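Local coordinates for protein spore germination lipase LipC (Metagenome, PDB 6NKD) that probably hydrolyses lipid esters as a lipase of the GDSL (SGNH hydrolase) family, with a likely role in spore germination, at residues A[43-47]-A[64-68]; A[53-57]-A[110-114]; A[96-101]-A[145-150]; A[136-140]-A[187-191]. All blocks are in the same frame, centred on the assembly; numbering follows the deposited sequence.

Interaction 1. Residues A[43-47]-A[64-68]; sequences LIVFA and FIMEQ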
loop_
_atom_site.group_PDB
_atom_site.type_symbol
_atom_site.label_atom_id
_atom_site.label_comp_id
_atom_site.label_asym_id
_atom_site.label_seq_id
_atom_site.Cartn_x
_atom_site.Cartn_y
_atom_site.Cartn_z
ATOM N N LEU A 43 22.566 -0.071 -3.396
ATOM C CA LEU A 43 21.787 -0.080 -2.166
ATOM C C LEU A 43 20.943 -1.344 -2.086
ATOM O O LEU A 43 20.268 -1.710 -3.054
ATOM C CB LEU A 43 20.889 1.158 -2.079
ATOM C CG LEU A 43 19.838 1.176 -0.967
ATOM C CD1 LEU A 43 20.490 1.065 0.403
ATOM C CD2 LEU A 43 18.976 2.428 -1.060
ATOM N N ILE A 44 20.986 -2.003 -0.930
ATOM C CA ILE A 44 20.107 -3.121 -0.608
ATOM C C ILE A 44 19.455 -2.824 0.734
ATOM O O ILE A 44 20.128 -2.391 1.676
ATOM C CB ILE A 44 20.868 -4.463 -0.561
ATOM C CG1 ILE A 44 21.633 -4.709 -1.866
ATOM C CG2 ILE A 44 19.908 -5.605 -0.302
ATOM C CD1 ILE A 44 23.097 -4.313 -1.812
ATOM N N VAL A 45 18.143 -3.045 0.823
ATOM C CA VAL A 45 17.365 -2.683 2.005
ATOM C C VAL A 45 16.600 -3.907 2.488
ATOM O O VAL A 45 15.811 -4.488 1.733
ATOM C CB VAL A 45 16.394 -1.523 1.722
ATOM C CG1 VAL A 45 15.448 -1.323 2.900
ATOM C CG2 VAL A 45 17.163 -0.245 1.429
ATOM N N PHE A 46 16.824 -4.289 3.742
ATOM C CA PHE A 46 16.043 -5.324 4.417
ATOM C C PHE A 46 15.337 -4.648 5.586
ATOM O O PHE A 46 15.949 -4.419 6.635
ATOM C CB PHE A 46 16.923 -6.475 4.897
ATOM C CG PHE A 46 17.715 -7.138 3.808
ATOM C CD1 PHE A 46 17.103 -8.004 2.915
ATOM C CD2 PHE A 46 19.078 -6.916 3.692
ATOM C CE1 PHE A 46 17.832 -8.621 1.920
ATOM C CE2 PHE A 46 19.813 -7.533 2.701
ATOM C CZ PHE A 46 19.189 -8.387 1.813
ATOM N N ALA A 47 14.058 -4.322 5.414
ATOM C CA ALA A 47 13.332 -3.614 6.458
ATOM C C ALA A 47 11.841 -3.884 6.320
ATOM O O ALA A 47 11.337 -4.135 5.222
ATOM C CB ALA A 47 13.609 -2.108 6.406
ATOM N N PHE A 64 21.195 -15.141 2.289
ATOM C CA PHE A 64 21.180 -14.015 1.361
ATOM C C PHE A 64 21.484 -12.703 2.073
ATOM O O PHE A 64 22.131 -11.816 1.504
ATOM C CB PHE A 64 19.831 -13.938 0.647
ATOM C CG PHE A 64 19.721 -12.789 -0.314
ATOM C CD1 PHE A 64 20.563 -12.704 -1.411
ATOM C CD2 PHE A 64 18.771 -11.799 -0.127
ATOM C CE1 PHE A 64 20.463 -11.649 -2.299
ATOM C CE2 PHE A 64 18.666 -10.743 -1.012
ATOM C CZ PHE A 64 19.513 -10.669 -2.100
ATOM N N ILE A 65 21.026 -12.559 3.318
ATOM C CA ILE A 65 21.301 -11.337 4.063
ATOM C C ILE A 65 22.767 -11.284 4.479
ATOM O O ILE A 65 23.385 -10.214 4.487
ATOM C CB ILE A 65 20.354 -11.226 5.271
ATOM C CG1 ILE A 65 18.899 -11.253 4.798
ATOM C CG2 ILE A 65 20.634 -9.955 6.061
ATOM C CD1 ILE A 65 17.888 -11.015 5.895
HETATM N N MSE A 66 23.349 -12.431 4.812
HETATM C CA MSE A 66 24.762 -12.479 5.169
HETATM C C MSE A 66 25.630 -12.130 3.968
HETATM O O MSE A 66 26.709 -11.558 4.116
HETATM C CB MSE A 66 25.146 -13.855 5.709
HETATM C CG MSE A 66 25.811 -13.790 7.068
HETATM SE SE MSE A 66 26.628 -15.456 7.653
HETATM C CE MSE A 66 28.381 -15.240 6.824
ATOM N N GLU A 67 25.146 -12.487 2.776
ATOM C CA GLU A 67 25.847 -12.121 1.550
ATOM C C GLU A 67 25.960 -10.607 1.419
ATOM O O GLU A 67 27.050 -10.071 1.184
ATOM C CB GLU A 67 25.124 -12.713 0.338
ATOM C CG GLU A 67 25.340 -14.204 0.137
ATOM C CD GLU A 67 26.543 -14.504 -0.733
ATOM O OE1 GLU A 67 27.061 -13.566 -1.374
ATOM O OE2 GLU A 67 26.969 -15.679 -0.780
ATOM N N GLN A 68 24.840 -9.899 1.583
ATOM C CA GLN A 68 24.845 -8.452 1.386
ATOM C C GLN A 68 25.529 -7.723 2.534
ATOM O O GLN A 68 26.070 -6.630 2.334
ATOM C CB GLN A 68 23.414 -7.946 1.208
ATOM C CG GLN A 68 22.624 -8.700 0.154
ATOM C CD GLN A 68 23.316 -8.714 -1.196
ATOM O OE1 GLN A 68 23.832 -7.693 -1.655
ATOM N NE2 GLN A 68 23.336 -9.877 -1.838
#
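Phe46 of strand 41-47, at one edge of the sheet within this chain, reaches across to Phe64, Ile65 and Gln68 of helix 63-71, and its path from CB to tip describes most of this contact. Leaving CB, CG swings beside the backbone N (chi1 -57°), which carries the ring out toward the helix. There its flanks meet the two branches of Ile65: CD1 is nearest CG1 and CD2 is nearest CG2. Ile65 CG1 stands over one face, 4.0 Å from the centroid of the Phe46 ring and only 10° off the ring normal, a CH-pi contact. Farther out the rim takes over. Phe46 CE1 lies 3.7 Å from Phe64 CE2, with the two ring planes at 87° in an oblique pair, while Phe46 CE2 comes within 3.9 Å of Gln68 CB. At the tip, Phe46 CZ meets both Phe64 CE2 and Gln68 CG, 3.8 Å from the latter. Beside this ring Ile44 crosses Gln68 at about a right angle, its CD1 3.5 Å from Gln68 OE1. That oxygen is hydrogen-bonded to Lys71; the chain, bent at chi2, turns its CB and CG to Phe46.

The strand and helix lie in a beta-alpha-beta crossover, presumably right-handed as is usual in alpha/beta folds, that passes strand 3-9 on the way to strand 74-77. Phe21 of a second subunit packs on Phe64 and Ile65. No hydrogen bond spans the two segments; the chemistry implies that helix and sheet edge are held together by shape and dispersion, centred on one aromatic ring.

Interaction 2. Residues A[53-57]-A[110-114]; sequences TSEIL and NYSGM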
loop_
_atom_site.group_PDB
_atom_site.type_symbol
_atom_site.label_atom_id
_atom_site.label_comp_id
_atom_site.label_asym_id
_atom_site.label_seq_id
_atom_site.Cartn_x
_atom_site.Cartn_y
_atom_site.Cartn_z
ATOM N N THR A 53 14.195 -5.602 17.348
ATOM C CA THR A 53 15.645 -5.764 17.296
ATOM C C THR A 53 16.064 -7.229 17.323
ATOM O O THR A 53 17.066 -7.592 16.696
ATOM C CB THR A 53 16.299 -5.004 18.451
ATOM O OG1 THR A 53 15.764 -5.471 19.697
ATOM C CG2 THR A 53 16.040 -3.507 18.318
ATOM N N SER A 54 15.323 -8.081 18.033
ATOM C CA SER A 54 15.682 -9.495 18.079
ATOM C C SER A 54 15.575 -10.134 16.701
ATOM O O SER A 54 16.419 -10.954 16.321
ATOM C CB SER A 54 14.799 -10.232 19.086
ATOM O OG SER A 54 13.441 -10.213 18.687
ATOM N N GLU A 55 14.545 -9.768 15.936
ATOM C CA GLU A 55 14.397 -10.306 14.589
ATOM C C GLU A 55 15.525 -9.835 13.683
ATOM O O GLU A 55 16.075 -10.622 12.905
ATOM C CB GLU A 55 13.043 -9.902 14.010
ATOM C CG GLU A 55 11.856 -10.437 14.788
ATOM C CD GLU A 55 10.604 -9.617 14.566
ATOM O OE1 GLU A 55 10.737 -8.418 14.245
ATOM O OE2 GLU A 55 9.492 -10.165 14.708
ATOM N N ILE A 56 15.886 -8.551 13.775
ATOM C CA ILE A 56 16.973 -8.012 12.962
ATOM C C ILE A 56 18.268 -8.769 13.234
ATOM O O ILE A 56 19.072 -9.006 12.324
ATOM C CB ILE A 56 17.129 -6.503 13.222
ATOM C CG1 ILE A 56 15.822 -5.772 12.905
ATOM C CG2 ILE A 56 18.274 -5.928 12.403
ATOM C CD1 ILE A 56 15.866 -4.286 13.186
ATOM N N LEU A 57 18.485 -9.167 14.489
ATOM C CA LEU A 57 19.651 -9.984 14.813
ATOM C C LEU A 57 19.530 -11.378 14.207
ATOM O O LEU A 57 20.521 -11.939 13.723
ATOM C CB LEU A 57 19.823 -10.064 16.329
ATOM C CG LEU A 57 20.817 -11.088 16.882
ATOM C CD1 LEU A 57 22.205 -10.874 16.300
ATOM C CD2 LEU A 57 20.854 -11.020 18.400
ATOM N N ASN A 110 20.506 -6.683 21.901
ATOM C CA ASN A 110 20.431 -7.120 20.510
ATOM C C ASN A 110 21.340 -6.286 19.616
ATOM O O ASN A 110 21.952 -6.816 18.680
ATOM C CB ASN A 110 18.987 -7.057 20.013
ATOM C CG ASN A 110 18.069 -7.993 20.771
ATOM O OD1 ASN A 110 18.505 -9.013 21.305
ATOM N ND2 ASN A 110 16.786 -7.651 20.821
ATOM N N TYR A 111 21.430 -4.979 19.878
ATOM C CA TYR A 111 22.358 -4.135 19.131
ATOM C C TYR A 111 23.791 -4.630 19.291
ATOM O O TYR A 111 24.534 -4.746 18.310
ATOM C CB TYR A 111 22.237 -2.682 19.591
ATOM C CG TYR A 111 21.187 -1.879 18.856
ATOM C CD1 TYR A 111 21.412 -1.428 17.561
ATOM C CD2 TYR A 111 19.979 -1.557 19.459
ATOM C CE1 TYR A 111 20.459 -0.689 16.886
ATOM C CE2 TYR A 111 19.020 -0.819 18.792
ATOM C CZ TYR A 111 19.264 -0.387 17.507
ATOM O OH TYR A 111 18.313 0.350 16.839
ATOM N N SER A 112 24.194 -4.928 20.528
ATOM C CA SER A 112 25.513 -5.509 20.754
ATOM C C SER A 112 25.630 -6.884 20.111
ATOM O O SER A 112 26.725 -7.287 19.700
ATOM C CB SER A 112 25.799 -5.597 22.253
ATOM O OG SER A 112 27.005 -6.298 22.507
ATOM N N GLY A 113 24.518 -7.613 20.008
ATOM C CA GLY A 113 24.565 -8.933 19.403
ATOM C C GLY A 113 24.767 -8.876 17.901
ATOM O O GLY A 113 25.594 -9.604 17.345
HETATM N N MSE A 114 24.017 -8.012 17.223
HETATM C CA MSE A 114 24.134 -7.890 15.777
HETATM C C MSE A 114 25.461 -7.242 15.395
HETATM O O MSE A 114 26.004 -7.514 14.327
HETATM C CB MSE A 114 22.954 -7.100 15.198
HETATM C CG MSE A 114 22.807 -5.686 15.730
HETATM SE SE MSE A 114 21.102 -4.880 15.225
HETATM C CE MSE A 114 19.900 -6.148 16.088
#
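In this GDSL-family alpha/beta fold, helix 53-59 starts just after the loop that holds Gly50, a probable substrate-binding residue, and Thr53 in its first turn is hydrogen-bonded to Asn110 of the long helix 98-122. The two short segments run nearly parallel, 10° apart, with axes 9.0 Å from each other. Asn110 ND2 gives its hydrogen to Thr53 OG1 at 2.7 Å; the bond is almost straight (173°) and lies in the amide plane, so it should help fix the rotation of the amide.

One turn on, the contact becomes apolar. Leu57 lays its CD1 over the backbone of the other helix, 3.6 Å from the carbonyl carbon C of Gly113, which has no side chain, and 3.5 Å from Met114 N. Met114, a selenomethionine, replies from the other direction: bent at its last torsion (chi3 61°), it turns CE back between the helices, against Thr53 O and 3.9 Å from Leu57 CB and 4.0 Å from Ile56 CB. Tyr111 adds its CE2, 4.0 Å from Thr53 CG2.

Helix 98-122 packs on the sheet here, for Ile77 of strand 74-77 touches both Tyr111 and Met114, and Phe153 and Leu157 of helix 144-157 pack on Tyr111. Along another side Ser54 OG is hydrogen-bonded to Glu102 of a third subunit.

Interaction 3. Residues A[96-101]-A[145-150]; sequences DEHVFL and LADKWI
Phe100 swings CG to the far side from its backbone N (chi1 178°), Trp149 holds its own CG beside the N (chi1 -86°), and the two side chains slide past each other in opposite directions. Their planes come out nearly parallel, 12° apart, yet the rings barely overlap, with the Phe100 centroid 4.8 Å from that of the indole five-membered ring. What sits over the indole is Phe100 CB, 3.4 Å from the centroid of the six-membered ring in a CH-pi contact. The opposite indole face is covered by Leu145 CG from one turn earlier in the same helix.

These residues join the beginning of helix 98-122 and the turn leading into it to helix 144-157, two neighbours in the alpha/beta fold, and Tyr91 of helix 81-94 meets Trp149 edge-to-face. Asp96 caps that turn: its OD1 accepts from His98 N at 3.1 Å. Around the indole, Val99 CG1 lies 4.1 Å from Trp149 CH2, and Leu101 CD2 is equally far from Trp149 CD1. Toward solvent the extended Glu97 brings its OE1 within 3.3 Å of Leu145 CD1, while Lys148 NZ remains 4.2 Å from Glu97 OE1, beyond salt-bridge distance, where a modest attraction is possible.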
loop_
_atom_site.group_PDB
_atom_site.type_symbol
_atom_site.label_atom_id
_atom_site.label_comp_id
_atom_site.label_asym_id
_atom_site.label_seq_id
_atom_site.Cartn_x
_atom_site.Cartn_y
_atom_site.Cartn_z
ATOM N N ASP A 96 4.004 1.106 35.720
ATOM C CA ASP A 96 5.283 0.541 36.127
ATOM C C ASP A 96 6.389 1.196 35.308
ATOM O O ASP A 96 6.405 1.090 34.077
ATOM C CB ASP A 96 5.293 -0.976 35.939
ATOM C CG ASP A 96 6.536 -1.631 36.515
ATOM O OD1 ASP A 96 7.372 -0.920 37.112
ATOM O OD2 ASP A 96 6.676 -2.864 36.371
ATOM N N GLU A 97 7.311 1.873 35.992
ATOM C CA GLU A 97 8.402 2.566 35.322
ATOM C C GLU A 97 9.498 1.620 34.846
ATOM O O GLU A 97 10.396 2.053 34.116
ATOM C CB GLU A 97 8.987 3.625 36.262
ATOM C CG GLU A 97 9.641 4.804 35.566
ATOM C CD GLU A 97 9.931 5.946 36.521
ATOM O OE1 GLU A 97 10.173 7.074 36.044
ATOM O OE2 GLU A 97 9.914 5.715 37.749
ATOM N N HIS A 98 9.438 0.346 35.231
ATOM C CA HIS A 98 10.436 -0.642 34.847
ATOM C C HIS A 98 10.140 -1.307 33.509
ATOM O O HIS A 98 11.039 -1.930 32.934
ATOM C CB HIS A 98 10.546 -1.713 35.942
ATOM C CG HIS A 98 11.539 -2.794 35.642
ATOM N ND1 HIS A 98 12.900 -2.585 35.668
ATOM C CD2 HIS A 98 11.365 -4.094 35.302
ATOM C CE1 HIS A 98 13.523 -3.708 35.361
ATOM N NE2 HIS A 98 12.616 -4.640 35.135
ATOM N N VAL A 99 8.915 -1.177 32.990
ATOM C CA VAL A 99 8.525 -1.935 31.804
ATOM C C VAL A 99 9.364 -1.544 30.594
ATOM O O VAL A 99 9.680 -2.392 29.750
ATOM C CB VAL A 99 7.016 -1.764 31.526
ATOM C CG1 VAL A 99 6.675 -0.311 31.230
ATOM C CG2 VAL A 99 6.579 -2.664 30.378
ATOM N N PHE A 100 9.755 -0.273 30.489
ATOM C CA PHE A 100 10.565 0.137 29.348
ATOM C C PHE A 100 12.042 -0.154 29.578
ATOM O O PHE A 100 12.757 -0.502 28.634
ATOM C CB PHE A 100 10.362 1.622 29.046
ATOM C CG PHE A 100 11.198 2.131 27.898
ATOM C CD1 PHE A 100 10.774 1.970 26.588
ATOM C CD2 PHE A 100 12.409 2.766 28.129
ATOM C CE1 PHE A 100 11.541 2.433 25.531
ATOM C CE2 PHE A 100 13.180 3.232 27.075
ATOM C CZ PHE A 100 12.745 3.065 25.775
ATOM N N LEU A 101 12.512 -0.012 30.820
ATOM C CA LEU A 101 13.917 -0.283 31.107
ATOM C C LEU A 101 14.269 -1.733 30.800
ATOM O O LEU A 101 15.379 -2.027 30.343
ATOM C CB LEU A 101 14.235 0.053 32.564
ATOM C CG LEU A 101 13.978 1.492 33.020
ATOM C CD1 LEU A 101 14.690 1.765 34.337
ATOM C CD2 LEU A 101 14.400 2.498 31.958
ATOM N N LEU A 145 8.269 11.419 30.937
ATOM C CA LEU A 145 8.665 10.020 31.060
ATOM C C LEU A 145 9.170 9.476 29.730
ATOM O O LEU A 145 10.108 8.671 29.697
ATOM C CB LEU A 145 7.497 9.181 31.571
ATOM C CG LEU A 145 7.857 7.723 31.864
ATOM C CD1 LEU A 145 8.670 7.614 33.146
ATOM C CD2 LEU A 145 6.614 6.859 31.929
ATOM N N ALA A 146 8.560 9.903 28.624
ATOM C CA ALA A 146 9.050 9.494 27.313
ATOM C C ALA A 146 10.434 10.069 27.044
ATOM O O ALA A 146 11.298 9.387 26.480
ATOM C CB ALA A 146 8.067 9.921 26.225
ATOM N N ASP A 147 10.668 11.318 27.447
ATOM C CA ASP A 147 11.979 11.923 27.242
ATOM C C ASP A 147 13.028 11.274 28.137
ATOM O O ASP A 147 14.159 11.029 27.702
ATOM C CB ASP A 147 11.908 13.428 27.497
ATOM C CG ASP A 147 13.136 14.161 26.997
ATOM O OD1 ASP A 147 13.297 14.278 25.763
ATOM O OD2 ASP A 147 13.939 14.622 27.835
ATOM N N LYS A 148 12.668 10.986 29.389
ATOM C CA LYS A 148 13.607 10.342 30.303
ATOM C C LYS A 148 13.935 8.926 29.849
ATOM O O LYS A 148 15.097 8.505 29.898
ATOM C CB LYS A 148 13.032 10.334 31.720
ATOM C CG LYS A 148 13.923 9.679 32.765
ATOM C CD LYS A 148 13.278 9.739 34.142
ATOM C CE LYS A 148 14.217 9.230 35.226
ATOM N NZ LYS A 148 13.620 9.361 36.586
ATOM N N TRP A 149 12.924 8.180 29.401
ATOM C CA TRP A 149 13.147 6.810 28.951
ATOM C C TRP A 149 14.082 6.774 27.748
ATOM O O TRP A 149 15.025 5.977 27.702
ATOM C CB TRP A 149 11.810 6.151 28.609
ATOM C CG TRP A 149 11.116 5.519 29.778
ATOM C CD1 TRP A 149 11.598 5.391 31.049
ATOM C CD2 TRP A 149 9.814 4.920 29.781
ATOM N NE1 TRP A 149 10.676 4.751 31.842
ATOM C CE2 TRP A 149 9.573 4.451 31.087
ATOM C CE3 TRP A 149 8.830 4.735 28.805
ATOM C CZ2 TRP A 149 8.388 3.809 31.444
ATOM C CZ3 TRP A 149 7.654 4.098 29.159
ATOM C CH2 TRP A 149 7.443 3.642 30.468
ATOM N N ILE A 150 13.834 7.640 26.765
ATOM C CA ILE A 150 14.615 7.613 25.534
ATOM C C ILE A 150 16.017 8.161 25.768
ATOM O O ILE A 150 16.986 7.685 25.162
ATOM C CB ILE A 150 13.858 8.378 24.431
ATOM C CG1 ILE A 150 12.553 7.647 24.104
ATOM C CG2 ILE A 150 14.713 8.541 23.183
ATOM C CD1 ILE A 150 11.726 8.298 23.023
#

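Interaction 4. Residues A[136-140]-A[187-191]; sequences LYNPF and RVHPS
Tyr137 and Val188 supply the hydrogen bond that ties two loops together, one following strand 130-134 and the other carrying His189. Tyr137 OH donates to Val188 O at 2.5 Å, a very short length that is doubtful at this resolution, and the carbonyl oxygen lies at the edge of the phenol ring, in its plane. With chi1 at 59°, CG of Tyr137 stands between the backbone N and the carbonyl carbon, which directs the ring to the other loop. A second polar feature shapes the first loop from within: Asn138 OD1 accepts from Phe140 N at 3.2 Å, an Asx turn whose donor lies above the carbonyl plane. Asn138 ND2 returns a weak bond to Phe140 O.

Apolar and van der Waals contacts fill in round the bond. Pro190 crosses Tyr137 at about a right angle, its CD 3.4 Å from Tyr137 OH. Pro139 CB rests 3.5 Å from Arg187 O, and Phe140 CZ meets Val188 CG1, also at 3.5 Å. Beyond the contact, Phe175 stacks on Tyr137, and Ala58 of a third subunit packs on Val188.

His189 points away from the facing loop. Its ND1 is hydrogen-bonded to Asp186 and its NE2 to Ser11, consistent with the Ser-His-Asp catalytic triad of serine hydrolases; Asp186 also accepts from Val188 N. The chemistry implies a second-shell role: a phenol bonded to the carbonyl just before the histidine, with Pro190 packed against it, while Pro139 and Phe140 pack on Arg187 O and the Val188 side chain, probably helps keep the histidine loop in position.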
loop_
_atom_site.group_PDB
_atom_site.type_symbol
_atom_site.label_atom_id
_atom_site.label_comp_id
_atom_site.label_asym_id
_atom_site.label_seq_id
_atom_site.Cartn_x
_atom_site.Cartn_y
_atom_site.Cartn_z
ATOM N N LEU A 136 17.228 6.747 19.287
ATOM C CA LEU A 136 15.807 7.044 19.263
ATOM C C LEU A 136 15.559 8.523 19.528
ATOM O O LEU A 136 16.210 9.133 20.382
ATOM C CB LEU A 136 15.067 6.199 20.301
ATOM C CG LEU A 136 15.145 4.681 20.127
ATOM C CD1 LEU A 136 14.409 3.978 21.256
ATOM C CD2 LEU A 136 14.586 4.265 18.774
ATOM N N TYR A 137 14.622 9.093 18.782
ATOM C CA TYR A 137 14.120 10.429 19.054
ATOM C C TYR A 137 12.848 10.339 19.889
ATOM O O TYR A 137 12.189 9.299 19.952
ATOM C CB TYR A 137 13.850 11.188 17.752
ATOM C CG TYR A 137 12.855 10.514 16.829
ATOM C CD1 TYR A 137 11.490 10.740 16.960
ATOM C CD2 TYR A 137 13.282 9.661 15.820
ATOM C CE1 TYR A 137 10.580 10.130 16.119
ATOM C CE2 TYR A 137 12.379 9.047 14.972
ATOM C CZ TYR A 137 11.029 9.286 15.127
ATOM O OH TYR A 137 10.123 8.678 14.288
ATOM N N ASN A 138 12.504 11.452 20.537
ATOM C CA ASN A 138 11.311 11.494 21.370
ATOM C C ASN A 138 10.184 12.168 20.600
ATOM O O ASN A 138 10.169 13.405 20.491
ATOM C CB ASN A 138 11.588 12.237 22.680
ATOM C CG ASN A 138 10.373 12.295 23.584
ATOM O OD1 ASN A 138 9.476 11.456 23.494
ATOM N ND2 ASN A 138 10.334 13.292 24.460
ATOM N N PRO A 139 9.223 11.419 20.054
ATOM C CA PRO A 139 8.127 12.060 19.312
ATOM C C PRO A 139 7.117 12.761 20.204
ATOM O O PRO A 139 6.296 13.530 19.688
ATOM C CB PRO A 139 7.485 10.890 18.560
ATOM C CG PRO A 139 7.742 9.712 19.436
ATOM C CD PRO A 139 9.083 9.952 20.090
ATOM N N PHE A 140 7.153 12.531 21.518
ATOM C CA PHE A 140 6.226 13.147 22.465
ATOM C C PHE A 140 7.027 13.978 23.454
ATOM O O PHE A 140 7.311 13.529 24.579
ATOM C CB PHE A 140 5.380 12.092 23.173
ATOM C CG PHE A 140 4.707 11.133 22.238
ATOM C CD1 PHE A 140 3.713 11.567 21.375
ATOM C CD2 PHE A 140 5.064 9.795 22.223
ATOM C CE1 PHE A 140 3.091 10.684 20.513
ATOM C CE2 PHE A 140 4.445 8.907 21.364
ATOM C CZ PHE A 140 3.456 9.353 20.508
ATOM N N ARG A 187 2.330 11.575 13.878
ATOM C CA ARG A 187 3.004 12.146 15.042
ATOM C C ARG A 187 4.076 11.237 15.632
ATOM O O ARG A 187 4.592 11.528 16.716
ATOM C CB ARG A 187 2.003 12.528 16.141
ATOM C CG ARG A 187 1.202 13.786 15.858
ATOM C CD ARG A 187 -0.230 13.461 15.473
ATOM N NE ARG A 187 -1.059 14.663 15.433
ATOM C CZ ARG A 187 -1.259 15.400 14.347
ATOM N NH1 ARG A 187 -0.693 15.061 13.196
ATOM N NH2 ARG A 187 -2.028 16.479 14.410
ATOM N N VAL A 188 4.429 10.141 14.959
ATOM C CA VAL A 188 5.453 9.238 15.477
ATOM C C VAL A 188 6.479 8.940 14.390
ATOM O O VAL A 188 7.668 8.757 14.680
ATOM C CB VAL A 188 4.838 7.937 16.028
ATOM C CG1 VAL A 188 3.897 8.236 17.187
ATOM C CG2 VAL A 188 4.105 7.185 14.937
ATOM N N HIS A 189 6.029 8.889 13.119
ATOM C CA HIS A 189 6.997 8.619 12.069
ATOM C C HIS A 189 7.476 9.920 11.435
ATOM O O HIS A 189 6.735 10.906 11.391
ATOM C CB HIS A 189 6.395 7.710 10.993
ATOM C CG HIS A 189 6.291 6.277 11.409
ATOM N ND1 HIS A 189 5.120 5.716 11.872
ATOM C CD2 HIS A 189 7.219 5.292 11.450
ATOM C CE1 HIS A 189 5.329 4.447 12.172
ATOM N NE2 HIS A 189 6.596 4.164 11.925
ATOM N N PRO A 190 8.715 9.956 10.950
ATOM C CA PRO A 190 9.259 11.208 10.415
ATOM C C PRO A 190 8.586 11.610 9.113
ATOM O O PRO A 190 7.951 10.809 8.424
ATOM C CB PRO A 190 10.742 10.889 10.186
ATOM C CG PRO A 190 11.005 9.632 10.955
ATOM C CD PRO A 190 9.715 8.879 10.943
ATOM N N SER A 191 8.741 12.887 8.787
ATOM C CA SER A 191 8.327 13.436 7.509
ATOM C C SER A 191 9.521 13.446 6.557
ATOM O O SER A 191 10.629 13.027 6.905
ATOM C CB SER A 191 7.757 14.841 7.698
ATOM O OG SER A 191 8.724 15.693 8.290
#

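Interactions 1 and 2 are buried, while interactions 3 and 4 are partly open. Interactions 1 and 2 interleave along the chain: strand 41-47 leads to helix 53-59 and that to helix 63-71. Interactions 2 and 3 share helix 98-122 at different points along its length. Interactions 3 and 4 touch directly, for Ile150 packs on the backbone of Leu136 and Tyr137. Chemistry follows place: interaction 1 is wholly without cross-segment hydrogen bonds, and so is interaction 3, though opposite charges stand near each other at its exposed side, beyond a salt bridge. Interactions 2 and 4, both beside a third subunit, each add one hydrogen bond from a side chain.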